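Local coordinates for protein LacI family transcription regulator (Bifidobacterium animalis subsp. lactis, PDB 4O5A) that probably represses transcription by binding operator DNA through a helix-turn-helix domain and sensing a small effector between two periplasmic-binding-protein-like lobes, at residues 177-182 with 331-335; 193-197 with 209-213; 240-245 with 267-273; 261-265 with 293-297; 286-291 with 334-338. One frame throughout, in Å; residues are numbered along the deposited sequence. Where two conformers were deposited one is given.

Overall arrangement
All five contacts lie in one lobe of the probable effector-binding core, where helices cover both faces of a largely parallel sheet. Contacts 1 and 2 touch on the same face of the sheet: their centres are 14 Å apart, and Ser179 OG packs 3.4 Å from Phe213 CE1. Contact 2 meets contact 3 through Val197 CG2 and Leu243 CD1, 3.6 Å apart. Contacts 3 and 4 share helix 258-271, with centres 12 Å apart. Contacts 4 and 5, whose centres are 9 Å apart, are joined by Ile297 O and Arg337 NH1 (2.8 Å), while contact 5 shares Leu334 and Ile335 with contact 1. Contacts 3, 4 and 5 also touch the second subunit, and contact 5 lies near a bound glycerol.

Contact 1. Residues 177-182 with 331-335; sequences AASGTM and PYELI
Ala177 to Met182 form one and a half turns of regular alpha-helix, phi near -60° and psi near -45°, with Thr181 N bonded to Ala177 O (3.0 Å) and Met182 N to Ala178 O (3.1 Å). Against them runs an extended segment, Pro331 to Ile335, which becomes a strand from Glu333 onward; Ala178 pairs with Tyr332 (CA to CA 7.4 Å) and Met182 with Leu334 (CA to CA 7.3 Å). Ala177 points its CB toward the ring of Tyr332, 4.0 Å from CE2. Ala178 then offers its backbone to the ring face: its CA stands 4.1 Å from the Tyr332 ring centroid, 28° off the normal, a CH-pi contact. Thr181, in the m rotamer, supplies the polar link, its OG1 sharing a 2.6 Å hydrogen bond with Tyr332 OH in which either hydroxyl could be the donor; its CG2 rests 3.9 Å from Leu334 CB. Tyr332 reaches this spot with chi1 p and chi2 near 85°. Selenomethionine Met182 closes the row, its CG 4.3 Å from CD1 of Leu334 (rotamer tp), while its side chain also touches Ile282 and Trp284 on the sheet. The result is helix-on-sheet packing at the sheet's margin, where helix 175-188 covers antiparallel edge strand 333-335 in the three-layer alpha/beta/alpha sandwich of a periplasmic-binding-protein-like lobe.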
# COMPACT_ATOMS: atom_id res chain seq x y z
N ALA A 177 -16.11 18.13 7.44
CA ALA A 177 -16.87 17.26 8.35
C ALA A 177 -15.94 16.40 9.19
O ALA A 177 -16.05 16.34 10.42
CB ALA A 177 -17.86 16.38 7.58
N ALA A 178 -15.03 15.69 8.52
CA ALA A 178 -14.06 14.85 9.21
C ALA A 178 -13.25 15.64 10.24
O ALA A 178 -12.96 15.15 11.34
CB ALA A 178 -13.14 14.19 8.20
N SER A 179 -12.87 16.87 9.88
CA SER A 179 -12.10 17.73 10.78
C SER A 179 -12.89 17.95 12.07
O SER A 179 -12.34 17.84 13.17
CB SER A 179 -11.81 19.08 10.14
OG SER A 179 -11.01 18.94 8.97
N GLY A 180 -14.17 18.26 11.93
CA GLY A 180 -15.05 18.45 13.07
C GLY A 180 -15.15 17.22 13.95
O GLY A 180 -15.11 17.32 15.18
N THR A 181 -15.27 16.05 13.33
CA THR A 181 -15.41 14.82 14.09
C THR A 181 -14.17 14.58 14.95
O THR A 181 -14.28 14.21 16.12
CB THR A 181 -15.66 13.61 13.16
OG1 THR A 181 -16.90 13.81 12.46
CG2 THR A 181 -15.74 12.34 13.97
N MSE A 182 -12.99 14.81 14.38
CA MSE A 182 -11.73 14.60 15.10
C MSE A 182 -11.56 15.63 16.21
O MSE A 182 -11.19 15.29 17.33
CB MSE A 182 -10.55 14.66 14.14
CG MSE A 182 -10.46 13.42 13.27
SE MSE A 182 -8.87 13.52 12.16
CE MSE A 182 -9.50 14.81 10.88
N PRO A 331 -19.94 7.45 4.11
CA PRO A 331 -19.52 8.11 5.34
C PRO A 331 -18.22 7.55 5.89
O PRO A 331 -17.95 6.35 5.78
CB PRO A 331 -20.68 7.83 6.32
CG PRO A 331 -21.42 6.67 5.73
CD PRO A 331 -21.26 6.80 4.24
N TYR A 332 -17.40 8.44 6.43
CA TYR A 332 -16.18 8.06 7.12
C TYR A 332 -16.55 7.66 8.55
O TYR A 332 -17.68 7.86 8.97
CB TYR A 332 -15.22 9.25 7.17
CG TYR A 332 -15.81 10.43 7.90
CD1 TYR A 332 -15.73 10.54 9.28
CD2 TYR A 332 -16.48 11.43 7.20
CE1 TYR A 332 -16.30 11.62 9.95
CE2 TYR A 332 -17.04 12.50 7.86
CZ TYR A 332 -16.94 12.59 9.23
OH TYR A 332 -17.51 13.66 9.89
N GLU A 333 -15.59 7.16 9.31
CA GLU A 333 -15.86 6.74 10.68
C GLU A 333 -14.62 7.03 11.52
O GLU A 333 -13.51 6.73 11.10
CB GLU A 333 -16.17 5.24 10.70
CG GLU A 333 -16.34 4.59 12.07
CD GLU A 333 -16.38 3.06 11.97
OE1 GLU A 333 -16.25 2.54 10.83
OE2 GLU A 333 -16.51 2.38 13.01
N LEU A 334 -14.79 7.62 12.70
CA LEU A 334 -13.65 7.76 13.60
C LEU A 334 -13.58 6.48 14.41
O LEU A 334 -14.49 6.18 15.20
CB LEU A 334 -13.83 8.95 14.54
CG LEU A 334 -12.65 9.18 15.50
CD1 LEU A 334 -11.37 9.50 14.73
CD2 LEU A 334 -12.98 10.30 16.47
N ILE A 335 -12.53 5.70 14.19
CA ILE A 335 -12.33 4.47 14.95
C ILE A 335 -11.49 4.77 16.17
O ILE A 335 -10.29 5.02 16.07
CB ILE A 335 -11.64 3.41 14.10
CG1 ILE A 335 -12.46 3.16 12.83
CG2 ILE A 335 -11.46 2.12 14.91
CD1 ILE A 335 -11.81 2.19 11.87

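Contact 2. Residues 193-197 with 209-213; sequences NIARV and RDAAF
Phe213 lays its ring flat over the aliphatic part of Arg196: CD of Arg196 stands directly on the ring normal, 3.5 Å from the Phe213 centroid, a textbook CH-pi contact. The Arg196 guanidinium lies farther along, its CZ 5.2 Å from the same centroid, so any cation-pi attraction is weak. Two side chains off their usual wells make the overlap possible, Arg196 with chi1 -115° and chi3 92°, and Phe213 with chi1 -95°. At the ring edge, CD1 of Ile194 comes 4.5 Å from CE2 of Phe213. The backbones are a beta-strand, 193-197, and an alpha-helix, 209-213, whose axes run antiparallel at 176° and approach to 11.3 Å; Arg196 and Phe213 have the nearest CA atoms, 8.9 Å apart. The alternation of the strand turns Ile194 and Arg196 toward the helix and Ala195 away. One helical turn before Phe213, the CD of Arg209 lies 3.7 Å from Arg196 NH2. Two like charges are thus brought close, NH2 of Arg196 and NH1 of Arg209 being 4.6 Å apart, but each forms a salt bridge, Arg196 to Asp256 and Arg209 to Asp175, with Asp256 also weakly paired to Arg209. Strand 193-197 and helix 206-219 are the first two elements of a beta-alpha-beta crossover completed by strand 223-224, with Phe213 wedged between helix 175-188, Tyr224 and Ile254 of strand 252-255.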
# COMPACT_ATOMS: atom_id res chain seq x y z
N ASN A 193 -5.18 22.45 23.55
CA ASN A 193 -3.99 22.87 22.81
C ASN A 193 -3.59 21.70 21.93
O ASN A 193 -3.06 20.71 22.43
CB ASN A 193 -2.86 23.24 23.78
CG ASN A 193 -1.60 23.76 23.08
OD1 ASN A 193 -1.61 24.08 21.89
ND2 ASN A 193 -0.51 23.86 23.84
N ILE A 194 -3.87 21.79 20.64
CA ILE A 194 -3.64 20.68 19.73
C ILE A 194 -2.86 21.13 18.50
O ILE A 194 -2.73 22.32 18.23
CB ILE A 194 -4.95 19.99 19.28
CG1 ILE A 194 -5.76 20.89 18.35
CG2 ILE A 194 -5.79 19.57 20.50
CD1 ILE A 194 -6.93 20.20 17.69
N ALA A 195 -2.33 20.16 17.77
CA ALA A 195 -1.55 20.48 16.59
C ALA A 195 -1.82 19.50 15.48
O ALA A 195 -2.30 18.39 15.72
CB ALA A 195 -0.06 20.53 16.92
N ARG A 196 -1.52 19.93 14.26
CA ARG A 196 -1.64 19.08 13.10
C ARG A 196 -0.29 18.97 12.41
O ARG A 196 0.41 19.97 12.22
CB ARG A 196 -2.64 19.69 12.10
CG ARG A 196 -3.89 18.89 11.86
CD ARG A 196 -4.73 19.52 10.77
NE ARG A 196 -4.44 18.98 9.44
CZ ARG A 196 -4.40 19.70 8.32
NH1 ARG A 196 -4.62 21.01 8.38
NH2 ARG A 196 -4.14 19.13 7.15
N VAL A 197 0.07 17.76 12.05
CA VAL A 197 1.21 17.54 11.17
C VAL A 197 0.63 17.19 9.81
O VAL A 197 0.15 16.09 9.60
CB VAL A 197 2.10 16.42 11.72
CG1 VAL A 197 3.23 16.08 10.74
CG2 VAL A 197 2.70 16.86 13.05
N ARG A 209 -8.85 21.90 4.62
CA ARG A 209 -8.56 21.36 5.93
C ARG A 209 -8.12 22.44 6.91
O ARG A 209 -8.57 22.44 8.05
CB ARG A 209 -7.50 20.26 5.84
CG ARG A 209 -7.97 19.06 5.05
CD ARG A 209 -6.92 17.97 4.99
NE ARG A 209 -7.46 16.78 4.33
CZ ARG A 209 -6.92 15.57 4.41
NH1 ARG A 209 -5.81 15.39 5.12
NH2 ARG A 209 -7.48 14.55 3.79
N ASP A 210 -7.26 23.34 6.46
CA ASP A 210 -6.76 24.39 7.34
C ASP A 210 -7.89 25.32 7.76
O ASP A 210 -7.96 25.72 8.93
CB ASP A 210 -5.63 25.19 6.69
CG ASP A 210 -5.17 26.36 7.55
OD1 ASP A 210 -4.60 26.11 8.64
OD2 ASP A 210 -5.36 27.53 7.15
N ALA A 211 -8.77 25.66 6.83
CA ALA A 211 -9.89 26.54 7.15
C ALA A 211 -10.82 25.90 8.18
O ALA A 211 -11.27 26.56 9.12
CB ALA A 211 -10.66 26.93 5.89
N ALA A 212 -11.10 24.61 8.00
CA ALA A 212 -11.94 23.88 8.94
C ALA A 212 -11.31 23.79 10.32
O ALA A 212 -11.97 24.06 11.32
CB ALA A 212 -12.27 22.49 8.40
N PHE A 213 -10.04 23.42 10.39
CA PHE A 213 -9.35 23.35 11.67
C PHE A 213 -9.28 24.70 12.38
O PHE A 213 -9.52 24.79 13.58
CB PHE A 213 -7.95 22.72 11.52
CG PHE A 213 -7.94 21.25 11.81
CD1 PHE A 213 -8.42 20.34 10.88
CD2 PHE A 213 -7.50 20.77 13.03
CE1 PHE A 213 -8.45 18.98 11.15
CE2 PHE A 213 -7.53 19.40 13.31
CZ PHE A 213 -8.00 18.52 12.36

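Contact 3. Residues 240-245 with 267-273; sequences TKRLLS and VASVKGV
Leu244, in its mt rotamer (chi1 -62°, chi2 -178°), is the central apolar side chain of this helix pair. Its CD1 reaches 4.1 Å from Ala268 CB, 4.4 Å from Val267 CG1 and 4.4 Å from Val273 CG2. Helices 240-245 and 267-271 cross at -50°, axes 10.4 Å apart, and come nearest at Lys241 and Val267 (CA to CA 6.8 Å). Val267, with chi1 t, turns CG1 to within 3.8 Å of both Thr240 CG2 and Lys241 CG; Thr240 itself is m, its OG1 hydrogen-bonded to Gly236 O and Tyr255 OH. Lys271 stretches out through three trans angles before chi4 bends to p, laying CE 3.8 Å from Leu244 CB. Ser245 (m) turns its OG back to Lys241 O, 2.6 Å, a hydrogen bond within its own helix. Beyond Lys271 the helix closes in a Schellman motif: Gly272, at phi 87° and psi 11°, bonds N to Ser269 O (3.1 Å), and Val273 N reaches Ala268 O (2.8 Å), a turn that swings Val273 under Leu244. Contact between these neighbouring surface helices is therefore essentially hydrophobic, built from branched side chains and lysine methylenes, while the hydroxyls of Ser245 and Thr240 find backbone acceptors within their own helix.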
# COMPACT_ATOMS: atom_id res chain seq x y z
N THR A 240 7.24 16.13 14.92
CA THR A 240 6.81 15.76 16.27
C THR A 240 7.80 16.23 17.32
O THR A 240 7.41 16.79 18.35
CB THR A 240 6.58 14.24 16.40
OG1 THR A 240 5.66 13.82 15.39
CG2 THR A 240 5.99 13.92 17.78
N LYS A 241 9.09 16.01 17.07
CA LYS A 241 10.13 16.52 17.96
C LYS A 241 9.97 18.02 18.17
O LYS A 241 10.10 18.52 19.29
CB LYS A 241 11.51 16.24 17.36
CG LYS A 241 11.98 14.79 17.50
CD LYS A 241 13.43 14.68 17.01
CE LYS A 241 13.96 13.26 17.18
NZ LYS A 241 15.45 13.22 17.05
N ARG A 242 9.70 18.73 17.09
CA ARG A 242 9.51 20.18 17.17
C ARG A 242 8.30 20.54 18.03
O ARG A 242 8.40 21.39 18.92
CB ARG A 242 9.38 20.78 15.78
CG ARG A 242 9.08 22.27 15.76
CD ARG A 242 9.25 22.80 14.35
NE ARG A 242 8.68 24.14 14.16
CZ ARG A 242 8.86 24.86 13.06
NH1 ARG A 242 9.61 24.38 12.07
NH2 ARG A 242 8.33 26.06 12.95
N LEU A 243 7.16 19.90 17.78
CA LEU A 243 5.95 20.17 18.56
C LEU A 243 6.10 19.84 20.04
O LEU A 243 5.62 20.58 20.90
CB LEU A 243 4.75 19.42 17.98
CG LEU A 243 4.33 19.93 16.60
CD1 LEU A 243 3.37 18.96 15.95
CD2 LEU A 243 3.70 21.32 16.71
N LEU A 244 6.78 18.74 20.34
CA LEU A 244 6.96 18.33 21.74
C LEU A 244 8.01 19.11 22.51
O LEU A 244 8.12 18.97 23.73
CB LEU A 244 7.24 16.83 21.83
CG LEU A 244 6.13 15.91 21.31
CD1 LEU A 244 6.53 14.47 21.51
CD2 LEU A 244 4.83 16.21 22.04
N SER A 245 8.78 19.93 21.80
CA SER A 245 9.85 20.69 22.43
C SER A 245 9.52 22.17 22.66
O SER A 245 10.27 22.86 23.34
CB SER A 245 11.15 20.56 21.62
OG SER A 245 11.46 19.19 21.42
N VAL A 267 8.48 8.71 18.39
CA VAL A 267 9.21 9.87 18.92
C VAL A 267 8.79 10.17 20.35
O VAL A 267 9.64 10.39 21.21
CB VAL A 267 9.00 11.14 18.04
CG1 VAL A 267 9.35 12.42 18.83
CG2 VAL A 267 9.87 11.05 16.78
N ALA A 268 7.48 10.20 20.59
CA ALA A 268 6.99 10.48 21.94
C ALA A 268 7.52 9.43 22.93
O ALA A 268 7.99 9.77 24.02
CB ALA A 268 5.48 10.52 21.95
N SER A 269 7.49 8.16 22.54
CA SER A 269 7.95 7.10 23.43
C SER A 269 9.41 7.25 23.77
O SER A 269 9.80 7.12 24.92
CB SER A 269 7.69 5.71 22.85
OG SER A 269 6.29 5.51 22.70
N VAL A 270 10.24 7.52 22.76
CA VAL A 270 11.68 7.69 23.00
C VAL A 270 11.90 8.87 23.94
O VAL A 270 12.79 8.85 24.80
CB VAL A 270 12.42 7.91 21.67
CG1 VAL A 270 13.86 8.37 21.90
CG2 VAL A 270 12.39 6.64 20.83
N LYS A 271 11.05 9.88 23.82
CA LYS A 271 11.18 11.11 24.60
C LYS A 271 10.62 10.95 26.03
O LYS A 271 10.87 11.79 26.89
CB LYS A 271 10.46 12.25 23.87
CG LYS A 271 10.89 13.67 24.21
CD LYS A 271 10.27 14.65 23.20
CE LYS A 271 10.53 16.11 23.56
NZ LYS A 271 11.97 16.44 23.62
N GLY A 272 9.88 9.87 26.28
CA GLY A 272 9.29 9.65 27.59
C GLY A 272 7.94 10.34 27.72
O GLY A 272 7.38 10.46 28.81
N VAL A 273 7.41 10.82 26.60
CA VAL A 273 6.07 11.37 26.57
C VAL A 273 5.09 10.23 26.32
O VAL A 273 5.04 9.67 25.23
CB VAL A 273 5.97 12.43 25.46
CG1 VAL A 273 4.54 12.94 25.32
CG2 VAL A 273 6.94 13.57 25.76

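Contact 4. Residues 261-265 with 293-297; sequences ALAGE and AHPPI
Polar contacts centre on Glu265, whose extended chi1 and chi2 (both t) and chi3 of 64° carry its acid group from the helix into the loop 293-297. OE1 accepts a hydrogen bond from His294 N at 3.3 Å, with a bent N-H...O angle of 136°; the same OE1 of Glu265 is in van der Waals contact with Ala293 CB at 3.5 Å. Two carbonyls crowd the acid group: His294 O lies 3.2 Å from Glu265 CD, and Pro295 O only 2.6 Å from Glu265 OE2. Apolar contacts flank this site. Ile297 (rotamer mt) points CD1 at the helix, 4.2 Å from Ala261 CB and 4.5 Å from Leu262 CB, while Leu262 (tp) bends its CD1 to 3.9 Å from Ala293 CB. As for the backbones, 261-265 is regular alpha-helix, with Glu265 N bonded to Ala261 O (2.8 Å), whereas 293-297 has no regular structure and contains a cis peptide between His294 and Pro295. Nearest CA pairs are Ala261 with Ile297 (7.8 Å), Leu262 with Ala293 (6.9 Å) and Glu265 with His294 (7.8 Å), so the loop, which joins helix 288-292 to strand 298-301, curls back alongside helix 258-271. Ala292 of the second subunit packs on Leu262, placing the contact at the dimer interface. With Glu265 OE2 so close to Pro295 O in a buried setting, the acid group of Glu265 probably holds a proton.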
# COMPACT_ATOMS: atom_id res chain seq x y z
N ALA A 261 1.88 9.29 11.93
CA ALA A 261 1.31 9.08 13.26
C ALA A 261 2.13 8.05 14.02
O ALA A 261 2.47 8.24 15.20
CB ALA A 261 -0.18 8.68 13.19
N LEU A 262 2.49 6.97 13.34
CA LEU A 262 3.35 5.96 13.95
C LEU A 262 4.73 6.53 14.30
O LEU A 262 5.24 6.31 15.40
CB LEU A 262 3.48 4.73 13.04
CG LEU A 262 4.41 3.64 13.58
CD1 LEU A 262 3.81 3.08 14.86
CD2 LEU A 262 4.54 2.55 12.54
N ALA A 263 5.34 7.25 13.36
CA ALA A 263 6.67 7.83 13.58
C ALA A 263 6.63 8.80 14.76
O ALA A 263 7.55 8.85 15.58
CB ALA A 263 7.16 8.54 12.31
N GLY A 264 5.55 9.57 14.84
CA GLY A 264 5.32 10.50 15.94
C GLY A 264 5.10 9.81 17.27
O GLY A 264 5.63 10.24 18.30
N GLU A 265 4.35 8.72 17.26
CA GLU A 265 4.17 7.94 18.49
C GLU A 265 5.52 7.39 18.98
O GLU A 265 5.80 7.40 20.18
CB GLU A 265 3.19 6.80 18.25
CG GLU A 265 2.81 6.00 19.47
CD GLU A 265 1.94 4.82 19.10
OE1 GLU A 265 2.44 3.93 18.38
OE2 GLU A 265 0.75 4.77 19.50
N ALA A 293 0.15 -0.78 16.19
CA ALA A 293 1.02 0.19 16.87
C ALA A 293 0.99 0.03 18.40
O ALA A 293 0.21 -0.76 18.94
CB ALA A 293 0.62 1.61 16.50
N HIS A 294 1.84 0.80 19.08
CA HIS A 294 2.00 0.69 20.54
C HIS A 294 1.87 2.04 21.23
O HIS A 294 2.86 2.75 21.40
CB HIS A 294 3.39 0.09 20.85
CG HIS A 294 3.65 -0.08 22.30
ND1 HIS A 294 2.79 -0.74 23.15
CD2 HIS A 294 4.70 0.31 23.07
CE1 HIS A 294 3.28 -0.74 24.37
NE2 HIS A 294 4.45 -0.11 24.35
N PRO A 295 0.65 2.42 21.66
CA PRO A 295 -0.61 1.68 21.59
C PRO A 295 -1.29 1.86 20.22
O PRO A 295 -0.88 2.71 19.42
CB PRO A 295 -1.45 2.37 22.67
CG PRO A 295 -0.97 3.80 22.63
CD PRO A 295 0.51 3.67 22.42
N PRO A 296 -2.31 1.04 19.96
CA PRO A 296 -3.04 1.21 18.70
C PRO A 296 -3.59 2.63 18.53
O PRO A 296 -4.03 3.28 19.49
CB PRO A 296 -4.17 0.19 18.82
CG PRO A 296 -3.59 -0.89 19.70
CD PRO A 296 -2.78 -0.12 20.73
N ILE A 297 -3.56 3.11 17.29
CA ILE A 297 -3.77 4.52 16.99
C ILE A 297 -5.19 4.81 16.47
O ILE A 297 -5.65 4.21 15.49
CB ILE A 297 -2.71 5.01 15.98
CG1 ILE A 297 -1.29 4.86 16.57
CG2 ILE A 297 -2.96 6.47 15.59
CD1 ILE A 297 -0.17 5.25 15.60

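Contact 5. Residues 286-291 with 334-338; sequences DSFMNV and LIERA
Both oxygens of Asp286 are engaged by Arg337 in a two-pronged salt bridge: NH1 of Arg337 donates to OD1 of Asp286 at 2.9 Å (156°), and NH2 of Arg337 to OD2 of Asp286 at 2.8 Å (169°). OD1 of Asp286 has a second donor, Asn290 ND2, at 3.0 Å, and Arg337 NH1 a second acceptor, the carbonyl of Ile297. Arg337 reaches across with chi1 m, chi2 and chi3 t and chi4 near 99°; Asp286 has chi1 t. The guanidinium edge thus meets the carboxylate, while one of its faces is covered by Val291 CG2, 3.6 Å from Arg337 NH2. Asn290 CB lies 3.5 Å from Arg337 NH1. Nearest CA pairs are Asp286 with Ile335 (8.6 Å) and Val291 with Arg337 (8.3 Å). This pairing ties the start of the weakly bonded helix 288-291, just past strand 280-284, to the chain leaving edge strand 333-335 of the mixed sheet, bridging over strand 298-301 between them. Ser287 is the helix N-cap: with chi1 p, its OG accepts from Met289 N at 3.2 Å, and it is also hydrogen-bonded to Asp258. Asp286 O receives Arg90 from the other lobe, and a glycerol, probably from the crystallisation liquor, lies about 5 Å from the Asp286 side chain and may mark the cleft where relatives bind effectors. Apolar cover for Asp286 comes from Ile335, whose CD1 is 3.3 Å from Asp286 OD2.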
# COMPACT_ATOMS: atom_id res chain seq x y z
N ASP A 286 -6.76 5.32 7.79
CA ASP A 286 -6.57 4.14 8.63
C ASP A 286 -5.94 3.00 7.85
O ASP A 286 -6.03 2.94 6.63
CB ASP A 286 -7.91 3.70 9.23
CG ASP A 286 -7.75 2.75 10.40
OD1 ASP A 286 -6.68 2.77 11.06
OD2 ASP A 286 -8.69 1.98 10.68
N SER A 287 -5.26 2.10 8.56
CA SER A 287 -4.69 0.93 7.94
C SER A 287 -4.33 -0.02 9.05
O SER A 287 -4.45 0.34 10.22
CB SER A 287 -3.44 1.27 7.13
OG SER A 287 -2.36 1.57 7.98
N PHE A 288 -3.90 -1.22 8.68
CA PHE A 288 -3.46 -2.24 9.64
C PHE A 288 -2.34 -1.73 10.54
O PHE A 288 -2.16 -2.21 11.66
CB PHE A 288 -2.99 -3.48 8.91
CG PHE A 288 -4.09 -4.46 8.59
CD1 PHE A 288 -5.25 -4.50 9.35
CD2 PHE A 288 -3.95 -5.34 7.53
CE1 PHE A 288 -6.26 -5.41 9.06
CE2 PHE A 288 -4.95 -6.26 7.23
CZ PHE A 288 -6.11 -6.29 7.99
N MSE A 289 -1.58 -0.75 10.05
CA MSE A 289 -0.47 -0.18 10.80
C MSE A 289 -0.96 0.42 12.12
O MSE A 289 -0.30 0.28 13.16
CB MSE A 289 0.17 0.91 9.94
CG MSE A 289 1.43 1.49 10.47
SE MSE A 289 1.92 2.98 9.30
CE MSE A 289 1.62 2.16 7.57
N ASN A 290 -2.10 1.08 12.08
CA ASN A 290 -2.67 1.69 13.27
C ASN A 290 -3.10 0.65 14.31
O ASN A 290 -3.03 0.92 15.52
CB ASN A 290 -3.84 2.61 12.90
CG ASN A 290 -3.37 3.88 12.23
OD1 ASN A 290 -2.26 4.37 12.48
ND2 ASN A 290 -4.21 4.42 11.34
N VAL A 291 -3.53 -0.52 13.85
CA VAL A 291 -3.98 -1.59 14.72
C VAL A 291 -2.77 -2.23 15.41
O VAL A 291 -2.87 -2.72 16.54
CB VAL A 291 -4.76 -2.63 13.92
CG1 VAL A 291 -5.09 -3.86 14.75
CG2 VAL A 291 -6.06 -1.99 13.39
N LEU A 334 -14.79 7.62 12.70
CA LEU A 334 -13.65 7.76 13.60
C LEU A 334 -13.58 6.48 14.41
O LEU A 334 -14.49 6.18 15.20
CB LEU A 334 -13.83 8.95 14.54
CG LEU A 334 -12.65 9.18 15.50
CD1 LEU A 334 -11.37 9.50 14.73
CD2 LEU A 334 -12.98 10.30 16.47
N ILE A 335 -12.53 5.70 14.19
CA ILE A 335 -12.33 4.47 14.95
C ILE A 335 -11.49 4.77 16.17
O ILE A 335 -10.29 5.02 16.07
CB ILE A 335 -11.64 3.41 14.10
CG1 ILE A 335 -12.46 3.16 12.83
CG2 ILE A 335 -11.46 2.12 14.91
CD1 ILE A 335 -11.81 2.19 11.87
N GLU A 336 -12.13 4.74 17.33
CA GLU A 336 -11.47 5.08 18.59
C GLU A 336 -10.61 3.93 19.09
O GLU A 336 -11.10 2.81 19.28
CB GLU A 336 -12.49 5.47 19.66
CG GLU A 336 -13.23 6.75 19.36
CD GLU A 336 -14.32 7.04 20.38
OE1 GLU A 336 -14.05 6.92 21.60
OE2 GLU A 336 -15.45 7.36 19.96
N ARG A 337 -9.34 4.22 19.30
CA ARG A 337 -8.40 3.23 19.80
C ARG A 337 -7.69 3.78 21.03
O ARG A 337 -8.08 4.81 21.59
CB ARG A 337 -7.41 2.79 18.69
CG ARG A 337 -8.10 2.21 17.44
CD ARG A 337 -7.19 1.35 16.58
NE ARG A 337 -7.89 0.78 15.42
CZ ARG A 337 -7.86 1.28 14.18
NH1 ARG A 337 -7.17 2.38 13.92
NH2 ARG A 337 -8.54 0.67 13.20
N ALA A 338 -6.63 3.11 21.45
CA ALA A 338 -5.99 3.42 22.72
C ALA A 338 -5.20 4.72 22.74
O ALA A 338 -4.89 5.23 23.82
CB ALA A 338 -5.11 2.26 23.15